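Local structure of GH62 hydrolase (Scytalidium thermophilum, 4PVA) at residues A[49-52]-A[57-60]. The protein probably removes arabinofuranosyl side groups from arabinoxylan as a fungal alpha-L-arabinofuranosidase of glycoside hydrolase family 62. Sequence-based numbering, arbitrary orientation.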
ATOM      1  N   THR A  49       2.981  -5.306   0.923  1.00 11.58           N
ATOM      2  CA  THR A  49       3.832  -4.564  -0.016  1.00 11.63           C
ATOM      3  C   THR A  49       4.844  -5.581  -0.534  1.00 11.94           C
ATOM      4  O   THR A  49       5.247  -6.476   0.221  1.00 13.11           O
ATOM      5  CB  THR A  49       4.510  -3.344   0.657  1.00 11.77           C
ATOM      6  OG1 THR A  49       5.323  -2.682  -0.309  1.00 11.83           O
ATOM      7  CG2 THR A  49       5.381  -3.747   1.838  1.00 12.45           C
ATOM      8  N   ALA A  50       5.221  -5.483  -1.806  1.00 12.30           N
ATOM      9  CA  ALA A  50       6.041  -6.535  -2.395  1.00 13.22           C
ATOM     10  C   ALA A  50       6.858  -6.035  -3.562  1.00 13.43           C
ATOM     11  O   ALA A  50       6.409  -5.193  -4.355  1.00 13.82           O
ATOM     12  CB  ALA A  50       5.159  -7.672  -2.874  1.00 13.96           C
ATOM     13  N   VAL A  51       8.049  -6.632  -3.690  1.00 14.12           N
ATOM     14  CA  VAL A  51       8.917  -6.459  -4.831  1.00 14.62           C
ATOM     15  C   VAL A  51       9.365  -7.815  -5.343  1.00 15.07           C
ATOM     16  O   VAL A  51       9.353  -8.786  -4.591  1.00 16.18           O
ATOM     17  CB  VAL A  51      10.132  -5.562  -4.500  1.00 14.74           C
ATOM     18  CG1 VAL A  51       9.693  -4.128  -4.199  1.00 14.53           C
ATOM     19  CG2 VAL A  51      10.937  -6.137  -3.329  1.00 15.42           C
ATOM     20  N   LEU A  52       9.726  -7.843  -6.617  1.00 14.81           N
ATOM     21  CA  LEU A  52      10.251  -9.057  -7.251  1.00 15.92           C
ATOM     22  C   LEU A  52      11.648  -8.724  -7.713  1.00 16.34           C
ATOM     23  O   LEU A  52      11.846  -7.799  -8.465  1.00 16.75           O
ATOM     24  CB  LEU A  52       9.349  -9.467  -8.400  1.00 16.16           C
ATOM     25  CG  LEU A  52       9.865 -10.554  -9.359  1.00 16.85           C
ATOM     26  CD1 LEU A  52      10.112 -11.857  -8.627  1.00 17.05           C
ATOM     27  CD2 LEU A  52       8.892 -10.778 -10.509  1.00 17.11           C
ATOM     28  N   TYR A  57      10.196 -13.151  -4.825  1.00 16.41           N
ATOM     29  CA  TYR A  57       9.200 -12.201  -4.274  1.00 15.62           C
ATOM     30  C   TYR A  57       9.476 -11.961  -2.803  1.00 15.78           C
ATOM     31  O   TYR A  57       9.613 -12.904  -2.031  1.00 16.41           O
ATOM     32  CB  TYR A  57       7.787 -12.752  -4.431  1.00 15.73           C
ATOM     33  CG  TYR A  57       7.389 -12.997  -5.845  1.00 16.31           C
ATOM     34  CD1 TYR A  57       6.820 -11.996  -6.617  1.00 16.54           C
ATOM     35  CD2 TYR A  57       7.589 -14.251  -6.454  1.00 17.84           C
ATOM     36  CE1 TYR A  57       6.459 -12.243  -7.939  1.00 17.94           C
ATOM     37  CE2 TYR A  57       7.199 -14.480  -7.747  1.00 18.87           C
ATOM     38  CZ  TYR A  57       6.685 -13.490  -8.473  1.00 18.74           C
ATOM     39  OH  TYR A  57       6.312 -13.800  -9.777  1.00 23.01           O
ATOM     40  N   HIS A  58       9.586 -10.681  -2.463  1.00 15.25           N
ATOM     41  CA  HIS A  58       9.825 -10.227  -1.107  1.00 15.66           C
ATOM     42  C   HIS A  58       8.579  -9.481  -0.641  1.00 14.93           C
ATOM     43  O   HIS A  58       8.211  -8.505  -1.257  1.00 15.42           O
ATOM     44  CB  HIS A  58      11.000  -9.272  -1.080  1.00 16.06           C
ATOM     45  CG  HIS A  58      12.294  -9.898  -1.492  1.00 17.06           C
ATOM     46  ND1 HIS A  58      13.139 -10.497  -0.594  1.00 18.43           N
ATOM     47  CD2 HIS A  58      12.877 -10.019  -2.710  1.00 17.32           C
ATOM     48  CE1 HIS A  58      14.194 -10.963  -1.235  1.00 18.96           C
ATOM     49  NE2 HIS A  58      14.068 -10.687  -2.514  1.00 19.03           N
ATOM     50  N   VAL A  59       7.946  -9.985   0.409  1.00 14.78           N
ATOM     51  CA  VAL A  59       6.684  -9.447   0.892  1.00 14.17           C
ATOM     52  C   VAL A  59       6.784  -9.009   2.343  1.00 13.74           C
ATOM     53  O   VAL A  59       7.360  -9.696   3.177  1.00 14.11           O
ATOM     54  CB  VAL A  59       5.542 -10.473   0.741  1.00 14.85           C
ATOM     55  CG1 VAL A  59       4.206  -9.881   1.198  1.00 14.61           C
ATOM     56  CG2 VAL A  59       5.444 -10.942  -0.702  1.00 14.93           C
ATOM     57  N   PHE A  60       6.224  -7.829   2.633  1.00 13.11           N
ATOM     58  CA  PHE A  60       5.987  -7.385   4.003  1.00 13.11           C
ATOM     59  C   PHE A  60       4.492  -7.259   4.157  1.00 12.68           C
ATOM     60  O   PHE A  60       3.805  -6.777   3.247  1.00 13.04           O
ATOM     61  CB  PHE A  60       6.671  -6.047   4.301  1.00 13.15           C
ATOM     62  CG  PHE A  60       8.180  -6.069   4.110  1.00 13.58           C
ATOM     63  CD1 PHE A  60       8.725  -6.053   2.826  1.00 14.39           C
ATOM     64  CD2 PHE A  60       9.033  -6.130   5.188  1.00 14.22           C
ATOM     65  CE1 PHE A  60      10.093  -6.102   2.631  1.00 15.37           C
ATOM     66  CE2 PHE A  60      10.404  -6.142   4.994  1.00 14.79           C
ATOM     67  CZ  PHE A  60      10.913  -6.126   3.715  1.00 15.31           C
TER
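Leu52 lays its CD1 methyl squarely over the ring of Tyr57, a CH-pi contact with CD1 3.7 Å from the ring centroid and 9° off the normal. Leu52 CG lies anti to the backbone N (chi1 169°), which brings the branched end over the ring, and CD2 follows, 3.8 Å from Tyr57 CE1. Both residues are partly exposed, the more solvent-accessible end of the contact, yet closely packed: the Tyr57 ring also meets Phe76 and Phe79. With that ring cut back to an alanine, the Leu52 methyls are likely to lose the flat surface they rest on and become free to turn. The other six residues are buried, and four backbone hydrogen bonds lock them: Thr49 and Phe60 exchange two, as do Val51 and His58, where His58 N reaches Val51 O at 2.9 Å and 177°. Thr49 CG2 packs 3.6 Å from Phe60 CB, while Thr49 OG1 is hydrogen-bonded to Glu297 OE1 and Val105 N. In the non-hydrogen-bonded pair Ala50-Val59, Ala50 CB meets Val59 CG2; Ala50 CA also makes a CA-H...O contact of 3.1 Å with His58 O. This is the first hairpin of a four-stranded antiparallel blade, consistent with the family's five-bladed beta-propeller; Ala50 and Val59 rest on Leu318 of strand 316-321, Thr49 and Phe60 on Pro103 of strand 101-108, and strand 68-76 continues the sheet beyond strand 56-65.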